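Local coordinates for protein phospho-furanose lactonase (Mycoplasma synoviae, PDB 3OVG) that hydrolyses the 1,4-lactone ring of D-xylono- and L-arabino-1,4-lactone 5-phosphates, and of carboxy 1,4-lactones, using two zinc ions per subunit, at residues A[184-189]-A[211-216]; A[215-220]-A[235-240]. All blocks are in the same frame, centred on the assembly; numbering follows the deposited sequence.

Contact 1: residues A[184-189]-A[211-216]; sequences PILVHT and KIQISH. With ZN (zinc ion), chain H.
H188 and H216 meet at a zinc ion, which H188 holds through ND1 and H216 through NE2, each at 2.4 Å. Water 1 and the carbamylated K155 are its other ligands. The two rings, with planes 76° apart, lie obliquely, and H188 ND1 comes within 3.3 Å of H216 NE2 because both donate to one metal. Imidazole suits this place, since either ring nitrogen can offer a lone pair. CB of S215 sits over the centre of one face of the H216 ring, and the backbone O of T189 approaches its edge at CD2.

The backbones pair as parallel strands. I185 N and V187 N donate to K211 O and Q213 O, while I185 O and V187 O accept from Q213 N and S215 N; the shortest, S215 N to V187 O, is 2.7 Å. With helix 195-205 between them, the strands form a beta-alpha-beta unit of the TIM barrel of the phosphotriesterase family, and the histidines lie at the strands' C-terminal ends, the usual place of the active site. L186, H188, Q213 and S215 point to one sheet face, whereas branched I185, V187 and I212 pack on helix 195-205 from the other.

T189 closes the pairing: OG1, set between backbone N and carbonyl carbon (chi1 62°), donates to S215 O at 2.9 Å, beside a weak bond from T189 N.

T189 CG2 presses tightly on I214 CG2 at 3.4 Å, the side chains crossing at about a right angle. L186 CD1 lies 3.9 Å from Q213 CB and touches S215 OG, which hydrogen-bonds to H26 ND1 among others.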
ATOM      1  N   PRO A 184     -32.765   2.954  25.143  1.00 16.82           N
ATOM      2  CA  PRO A 184     -31.448   2.434  25.515  1.00 13.71           C
ATOM      3  C   PRO A 184     -30.325   3.012  24.651  1.00 15.60           C
ATOM      4  O   PRO A 184     -30.570   3.679  23.626  1.00 14.41           O
ATOM      5  CB  PRO A 184     -31.561   0.918  25.286  1.00 17.13           C
ATOM      6  CG  PRO A 184     -32.888   0.658  24.663  1.00 15.91           C
ATOM      7  CD  PRO A 184     -33.651   1.941  24.540  1.00 15.70           C
ATOM      8  N   ILE A 185     -29.098   2.769  25.106  1.00 15.40           N
ATOM      9  CA  ILE A 185     -27.879   3.284  24.502  1.00 14.03           C
ATOM     10  C   ILE A 185     -26.958   2.085  24.385  1.00 14.74           C
ATOM     11  O   ILE A 185     -26.868   1.283  25.325  1.00 16.81           O
ATOM     12  CB  ILE A 185     -27.217   4.342  25.447  1.00 13.37           C
ATOM     13  CG1 ILE A 185     -28.088   5.608  25.574  1.00 14.44           C
ATOM     14  CG2 ILE A 185     -25.821   4.692  25.008  1.00 11.74           C
ATOM     15  CD1 ILE A 185     -27.600   6.576  26.617  1.00 14.04           C
ATOM     16  N   LEU A 186     -26.302   1.923  23.242  1.00 14.83           N
ATOM     17  CA  LEU A 186     -25.141   1.030  23.200  1.00 15.55           C
ATOM     18  C   LEU A 186     -23.930   1.746  22.589  1.00 15.87           C
ATOM     19  O   LEU A 186     -24.032   2.378  21.520  1.00 16.35           O
ATOM     20  CB  LEU A 186     -25.451  -0.273  22.459  1.00 15.90           C
ATOM     21  CG  LEU A 186     -24.285  -1.295  22.346  1.00 16.76           C
ATOM     22  CD1 LEU A 186     -24.752  -2.770  22.401  1.00 16.53           C
ATOM     23  CD2 LEU A 186     -23.451  -1.061  21.075  1.00 15.71           C
ATOM     24  N   VAL A 187     -22.799   1.675  23.271  1.00 15.18           N
ATOM     25  CA  VAL A 187     -21.560   2.296  22.776  1.00 14.52           C
ATOM     26  C   VAL A 187     -20.488   1.292  22.312  1.00 16.57           C
ATOM     27  O   VAL A 187     -20.146   0.365  23.049  1.00 16.23           O
ATOM     28  CB  VAL A 187     -20.960   3.264  23.799  1.00 15.21           C
ATOM     29  CG1 VAL A 187     -19.783   4.067  23.163  1.00 14.89           C
ATOM     30  CG2 VAL A 187     -22.043   4.263  24.287  1.00 14.35           C
ATOM     31  N   HIS A 188     -19.995   1.469  21.072  1.00 16.52           N
ATOM     32  CA  HIS A 188     -18.841   0.737  20.525  1.00 16.40           C
ATOM     33  C   HIS A 188     -17.568   1.325  21.118  1.00 16.88           C
ATOM     34  O   HIS A 188     -17.305   2.513  20.933  1.00 18.48           O
ATOM     35  CB  HIS A 188     -18.806   0.864  18.971  1.00 18.58           C
ATOM     36  CG  HIS A 188     -17.427   0.773  18.365  1.00 20.92           C
ATOM     37  ND1 HIS A 188     -17.023  -0.279  17.562  1.00 23.10           N
ATOM     38  CD2 HIS A 188     -16.355   1.604  18.441  1.00 20.81           C
ATOM     39  CE1 HIS A 188     -15.771  -0.099  17.179  1.00 21.58           C
ATOM     40  NE2 HIS A 188     -15.344   1.046  17.692  1.00 21.69           N
ATOM     41  N   THR A 189     -16.769   0.538  21.842  1.00 17.01           N
ATOM     42  CA  THR A 189     -15.426   1.005  22.195  1.00 16.18           C
ATOM     43  C   THR A 189     -14.451   0.324  21.241  1.00 17.68           C
ATOM     44  O   THR A 189     -14.774  -0.732  20.684  1.00 18.92           O
ATOM     45  CB  THR A 189     -15.053   0.698  23.651  1.00 16.14           C
ATOM     46  OG1 THR A 189     -15.044  -0.717  23.858  1.00 19.60           O
ATOM     47  CG2 THR A 189     -16.063   1.353  24.606  1.00 16.38           C
ATOM     48  N   LYS A 211     -29.687   2.037  31.334  1.00 19.48           N
ATOM     49  CA  LYS A 211     -30.023   2.012  29.898  1.00 19.61           C
ATOM     50  C   LYS A 211     -28.787   1.841  28.996  1.00 18.31           C
ATOM     51  O   LYS A 211     -28.897   1.834  27.744  1.00 16.63           O
ATOM     52  CB  LYS A 211     -30.712   3.312  29.492  1.00 18.36           C
ATOM     53  CG  LYS A 211     -32.065   3.583  30.111  1.00 19.72           C
ATOM     54  CD  LYS A 211     -33.122   2.553  29.677  1.00 22.36           C
ATOM     55  CE  LYS A 211     -33.174   1.353  30.650  1.00 22.73           C
ATOM     56  NZ  LYS A 211     -34.508   0.708  30.633  1.00 26.34           N
ATOM     57  N   ILE A 212     -27.623   1.690  29.623  1.00 16.12           N
ATOM     58  CA  ILE A 212     -26.358   1.767  28.907  1.00 17.30           C
ATOM     59  C   ILE A 212     -25.685   0.420  28.754  1.00 16.71           C
ATOM     60  O   ILE A 212     -25.354  -0.242  29.749  1.00 16.78           O
ATOM     61  CB  ILE A 212     -25.344   2.698  29.636  1.00 17.31           C
ATOM     62  CG1 ILE A 212     -25.937   4.098  29.868  1.00 15.66           C
ATOM     63  CG2 ILE A 212     -23.940   2.687  28.917  1.00 15.52           C
ATOM     64  CD1 ILE A 212     -24.933   5.076  30.501  1.00 15.97           C
ATOM     65  N   GLN A 213     -25.452   0.037  27.506  1.00 15.15           N
ATOM     66  CA  GLN A 213     -24.513  -1.043  27.217  1.00 14.81           C
ATOM     67  C   GLN A 213     -23.221  -0.529  26.579  1.00 14.84           C
ATOM     68  O   GLN A 213     -23.233   0.414  25.735  1.00 12.71           O
ATOM     69  CB  GLN A 213     -25.137  -2.039  26.256  1.00 15.78           C
ATOM     70  CG  GLN A 213     -26.167  -2.966  26.878  1.00 17.24           C
ATOM     71  CD  GLN A 213     -26.847  -3.804  25.820  1.00 18.41           C
ATOM     72  OE1 GLN A 213     -27.776  -3.328  25.152  1.00 17.11           O
ATOM     73  NE2 GLN A 213     -26.395  -5.060  25.657  1.00 12.39           N
ATOM     74  N   ILE A 214     -22.109  -1.153  26.968  1.00 13.19           N
ATOM     75  CA  ILE A 214     -20.838  -0.852  26.347  1.00 16.27           C
ATOM     76  C   ILE A 214     -20.265  -2.095  25.661  1.00 16.00           C
ATOM     77  O   ILE A 214     -20.015  -3.108  26.312  1.00 16.64           O
ATOM     78  CB  ILE A 214     -19.822  -0.262  27.340  1.00 16.65           C
ATOM     79  CG1 ILE A 214     -20.377   1.016  27.980  1.00 18.88           C
ATOM     80  CG2 ILE A 214     -18.513   0.072  26.597  1.00 16.63           C
ATOM     81  CD1 ILE A 214     -19.349   1.741  28.832  1.00 16.78           C
ATOM     82  N   SER A 215     -20.044  -2.009  24.349  1.00 15.57           N
ATOM     83  CA  SER A 215     -19.638  -3.182  23.558  1.00 17.66           C
ATOM     84  C   SER A 215     -18.117  -3.300  23.415  1.00 17.26           C
ATOM     85  O   SER A 215     -17.395  -2.304  23.573  1.00 18.66           O
ATOM     86  CB  SER A 215     -20.278  -3.126  22.153  1.00 17.81           C
ATOM     87  OG  SER A 215     -21.447  -3.926  22.082  1.00 19.73           O
ATOM     88  N   HIS A 216     -17.673  -4.517  23.080  1.00 16.74           N
ATOM     89  CA  HIS A 216     -16.283  -4.878  22.729  1.00 18.42           C
ATOM     90  C   HIS A 216     -15.238  -4.927  23.854  1.00 17.94           C
ATOM     91  O   HIS A 216     -14.036  -4.959  23.576  1.00 17.46           O
ATOM     92  CB  HIS A 216     -15.744  -4.041  21.584  1.00 18.21           C
ATOM     93  CG  HIS A 216     -16.719  -3.854  20.479  1.00 19.28           C
ATOM     94  ND1 HIS A 216     -17.442  -4.897  19.941  1.00 19.86           N
ATOM     95  CD2 HIS A 216     -17.103  -2.743  19.810  1.00 21.52           C
ATOM     96  CE1 HIS A 216     -18.253  -4.435  19.010  1.00 21.45           C
ATOM     97  NE2 HIS A 216     -18.059  -3.132  18.903  1.00 22.78           N
TER
HETATM   98 ZN    ZN H 363     -18.553  -2.028  16.843  1.00 46.74          ZN
HETATM   99  O   HOH W   1     -18.573  -4.215  15.674  1.00 25.33           O

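Contact 2: residues A[215-220]-A[235-240]. With ZN (zinc ion), chain H; PO4 (phosphate ion), chain I.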
ATOM      1  N   SER A 215     -20.044  -2.009  24.349  1.00 15.57           N
ATOM      2  CA  SER A 215     -19.638  -3.182  23.558  1.00 17.66           C
ATOM      3  C   SER A 215     -18.117  -3.300  23.415  1.00 17.26           C
ATOM      4  O   SER A 215     -17.395  -2.304  23.573  1.00 18.66           O
ATOM      5  CB  SER A 215     -20.278  -3.126  22.153  1.00 17.81           C
ATOM      6  OG  SER A 215     -21.447  -3.926  22.082  1.00 19.73           O
ATOM      7  N   HIS A 216     -17.673  -4.517  23.080  1.00 16.74           N
ATOM      8  CA  HIS A 216     -16.283  -4.878  22.729  1.00 18.42           C
ATOM      9  C   HIS A 216     -15.238  -4.927  23.854  1.00 17.94           C
ATOM     10  O   HIS A 216     -14.036  -4.959  23.576  1.00 17.46           O
ATOM     11  CB  HIS A 216     -15.744  -4.041  21.584  1.00 18.21           C
ATOM     12  CG  HIS A 216     -16.719  -3.854  20.479  1.00 19.28           C
ATOM     13  ND1 HIS A 216     -17.442  -4.897  19.941  1.00 19.86           N
ATOM     14  CD2 HIS A 216     -17.103  -2.743  19.810  1.00 21.52           C
ATOM     15  CE1 HIS A 216     -18.253  -4.435  19.010  1.00 21.45           C
ATOM     16  NE2 HIS A 216     -18.059  -3.132  18.903  1.00 22.78           N
ATOM     17  N   LEU A 217     -15.673  -5.000  25.101  1.00 13.76           N
ATOM     18  CA  LEU A 217     -14.694  -5.067  26.162  1.00 15.68           C
ATOM     19  C   LEU A 217     -13.918  -6.382  26.026  1.00 16.01           C
ATOM     20  O   LEU A 217     -12.823  -6.504  26.556  1.00 16.15           O
ATOM     21  CB  LEU A 217     -15.352  -4.987  27.541  1.00 15.44           C
ATOM     22  CG  LEU A 217     -15.576  -3.573  28.098  1.00 17.09           C
ATOM     23  CD1 LEU A 217     -14.217  -2.916  28.412  1.00 18.62           C
ATOM     24  CD2 LEU A 217     -16.414  -2.732  27.162  1.00 14.60           C
ATOM     25  N   ASN A 218     -14.496  -7.360  25.329  1.00 14.31           N
ATOM     26  CA  ASN A 218     -13.796  -8.628  25.075  1.00 16.09           C
ATOM     27  C   ASN A 218     -12.431  -8.455  24.386  1.00 17.00           C
ATOM     28  O   ASN A 218     -11.561  -9.347  24.455  1.00 18.19           O
ATOM     29  CB  ASN A 218     -14.697  -9.559  24.260  1.00 15.01           C
ATOM     30  CG  ASN A 218     -15.374  -8.827  23.125  1.00 17.22           C
ATOM     31  OD1 ASN A 218     -16.330  -8.072  23.347  1.00 16.99           O
ATOM     32  ND2 ASN A 218     -14.853  -9.007  21.890  1.00 16.55           N
ATOM     33  N   LYS A 219     -12.233  -7.319  23.727  1.00 17.39           N
ATOM     34  CA  LYS A 219     -10.937  -6.991  23.091  1.00 18.62           C
ATOM     35  C   LYS A 219      -9.898  -6.321  24.026  1.00 17.48           C
ATOM     36  O   LYS A 219      -8.781  -5.998  23.614  1.00 21.30           O
ATOM     37  CB  LYS A 219     -11.193  -6.137  21.838  1.00 18.76           C
ATOM     38  CG  LYS A 219     -11.775  -6.977  20.701  1.00 21.11           C
ATOM     39  CD  LYS A 219     -12.268  -6.150  19.530  1.00 23.99           C
ATOM     40  CE  LYS A 219     -12.903  -7.074  18.468  1.00 27.40           C
ATOM     41  NZ  LYS A 219     -13.347  -6.304  17.268  1.00 30.32           N
ATOM     42  N   ASN A 220     -10.269  -6.115  25.280  1.00 15.79           N
ATOM     43  CA  ASN A 220      -9.365  -5.621  26.306  1.00 15.49           C
ATOM     44  C   ASN A 220      -9.591  -6.563  27.491  1.00 16.99           C
ATOM     45  O   ASN A 220     -10.293  -6.203  28.416  1.00 17.42           O
ATOM     46  CB  ASN A 220      -9.752  -4.178  26.678  1.00 13.93           C
ATOM     47  CG  ASN A 220      -8.859  -3.564  27.772  1.00 16.78           C
ATOM     48  OD1 ASN A 220      -7.881  -4.163  28.186  1.00 16.20           O
ATOM     49  ND2 ASN A 220      -9.231  -2.354  28.262  1.00 16.19           N
ATOM     50  N   VAL A 235     -23.055   0.265  34.594  1.00 18.45           N
ATOM     51  CA  VAL A 235     -23.446   0.015  33.208  1.00 17.67           C
ATOM     52  C   VAL A 235     -23.369  -1.483  32.945  1.00 17.71           C
ATOM     53  O   VAL A 235     -23.018  -2.258  33.833  1.00 16.39           O
ATOM     54  CB  VAL A 235     -22.594   0.804  32.180  1.00 16.61           C
ATOM     55  CG1 VAL A 235     -22.768   2.322  32.381  1.00 16.32           C
ATOM     56  CG2 VAL A 235     -21.124   0.391  32.246  1.00 15.88           C
ATOM     57  N   THR A 236     -23.740  -1.891  31.738  1.00 17.58           N
ATOM     58  CA  THR A 236     -23.723  -3.310  31.343  1.00 16.25           C
ATOM     59  C   THR A 236     -22.697  -3.469  30.206  1.00 16.36           C
ATOM     60  O   THR A 236     -22.618  -2.629  29.275  1.00 15.27           O
ATOM     61  CB  THR A 236     -25.147  -3.766  30.913  1.00 15.98           C
ATOM     62  OG1 THR A 236     -26.031  -3.657  32.029  1.00 16.76           O
ATOM     63  CG2 THR A 236     -25.184  -5.200  30.339  1.00 16.87           C
ATOM     64  N   LEU A 237     -21.877  -4.503  30.323  1.00 12.86           N
ATOM     65  CA  LEU A 237     -20.885  -4.836  29.305  1.00 15.09           C
ATOM     66  C   LEU A 237     -21.520  -5.804  28.314  1.00 14.56           C
ATOM     67  O   LEU A 237     -21.960  -6.870  28.704  1.00 15.86           O
ATOM     68  CB  LEU A 237     -19.617  -5.465  29.952  1.00 14.54           C
ATOM     69  CG  LEU A 237     -18.981  -4.622  31.072  1.00 16.25           C
ATOM     70  CD1 LEU A 237     -17.683  -5.214  31.653  1.00 15.25           C
ATOM     71  CD2 LEU A 237     -18.773  -3.155  30.599  1.00 14.78           C
ATOM     72  N   CYS A 238     -21.614  -5.405  27.045  1.00 16.20           N
ATOM     73  CA  CYS A 238     -22.076  -6.293  25.981  1.00 15.72           C
ATOM     74  C   CYS A 238     -20.875  -6.947  25.324  1.00 16.15           C
ATOM     75  O   CYS A 238     -20.165  -6.324  24.566  1.00 16.29           O
ATOM     76  CB  CYS A 238     -22.896  -5.543  24.922  1.00 17.07           C
ATOM     77  SG  CYS A 238     -23.516  -6.648  23.605  1.00 18.44           S
ATOM     78  N   PHE A 239     -20.635  -8.219  25.617  1.00 16.74           N
ATOM     79  CA  PHE A 239     -19.502  -8.894  25.014  1.00 16.59           C
ATOM     80  C   PHE A 239     -19.831  -9.475  23.667  1.00 17.65           C
ATOM     81  O   PHE A 239     -20.849 -10.154  23.517  1.00 16.76           O
ATOM     82  CB  PHE A 239     -19.023 -10.046  25.919  1.00 14.61           C
ATOM     83  CG  PHE A 239     -18.396  -9.583  27.174  1.00 16.83           C
ATOM     84  CD1 PHE A 239     -17.149  -8.958  27.146  1.00 18.56           C
ATOM     85  CD2 PHE A 239     -19.038  -9.753  28.395  1.00 17.03           C
ATOM     86  CE1 PHE A 239     -16.543  -8.531  28.324  1.00 16.12           C
ATOM     87  CE2 PHE A 239     -18.437  -9.316  29.572  1.00 17.48           C
ATOM     88  CZ  PHE A 239     -17.193  -8.702  29.530  1.00 15.67           C
ATOM     89  N   ASP A 240     -18.940  -9.284  22.698  1.00 16.91           N
ATOM     90  CA  ASP A 240     -18.881 -10.255  21.610  1.00 17.30           C
ATOM     91  C   ASP A 240     -17.562 -11.021  21.813  1.00 17.60           C
ATOM     92  O   ASP A 240     -17.036 -11.020  22.929  1.00 15.67           O
ATOM     93  CB  ASP A 240     -18.974  -9.560  20.265  1.00 17.76           C
ATOM     94  CG  ASP A 240     -17.835  -8.607  20.054  1.00 20.35           C
ATOM     95  OD1 ASP A 240     -16.951  -8.947  19.247  1.00 25.42           O
ATOM     96  OD2 ASP A 240     -17.819  -7.530  20.694  1.00 22.47           O
TER
HETATM   97 ZN    ZN H 363     -18.553  -2.028  16.843  1.00 46.74          ZN
HETATM   98  P   PO4 I 364     -13.262  -7.591  12.782  1.00 46.01           P
HETATM   99  O1  PO4 I 364     -14.674  -7.189  12.319  1.00 40.99           O
HETATM  100  O2  PO4 I 364     -12.245  -7.534  11.616  1.00 32.96           O
HETATM  101  O3  PO4 I 364     -12.833  -6.627  13.893  1.00 40.66           O
HETATM  102  O4  PO4 I 364     -13.344  -8.990  13.388  1.00 27.42           O
HETATM  103  O   HOH W   2     -20.890  -6.432  21.322  1.00 21.99           O
HETATM  104  O   HOH W   3     -18.211  -5.433  26.063  1.00 15.72           O
HETATM  105  O   HOH W   1     -18.573  -4.215  15.674  1.00 25.33           O
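D240 OD2 takes a hydrogen bond of 2.8 Å from H216 ND1 and a weak one from water 2, which also bonds S215 OG. ND1 meets OD2 on its syn side but 34° out of the carboxylate plane; the oxygen lies close to the imidazole plane, although ring and carboxylate planes stand 86° apart. D240 CG, set between backbone N and carbonyl carbon (chi1 61°), carries the carboxylate to this position. A carboxylate suits this second-shell place: together with the zinc bond at NE2 it helps set the rotation of the ring. D240 N donates to N218 OD1 at 2.9 Å, from above the amide carbonyl plane, but the angle is poor and the placement of the amide doubtful.

Here the loop leaving one strand of the TIM barrel passes over the C-terminal end of the next, and within these segments the pairing is one parallel bridge, S215 with C238. Beyond it C238 O receives a weak bond from H216 N and a weak bond from water 3, which accepts from L217 N at 2.7 Å.

Apolar side chains cover the outer flank. L217 CB touches F239 CE1 at 3.8 Å, and L217 CG meets L237 CD2. The edge of the F239 ring faces N218 N, while helix 250-262 packs against the same phenyl.

Strand 212-215 joins the two contacts: it pairs with 185-190 in contact 1 and with 236-239 in contact 2. S215, its last residue, and H216 just beyond it belong to both, and the contact centres lie about 8 Å apart. Probable hydrogen bonds from C238 N to I214 O (2.9 Å) and from I214 N to T236 O (2.8 Å) continue the sheet across them. Contact 1 supplies two first-shell zinc ligands; contact 2 adds the carboxylate behind one of them. The second zinc lies about 5 Å from the nearest atom of the H216 side chain. In contact 2, K219 makes a weak bond to a phosphate ion, probably from the crystallisation liquor, which also bonds the substrate-binding residues K246, Y247 and Y280.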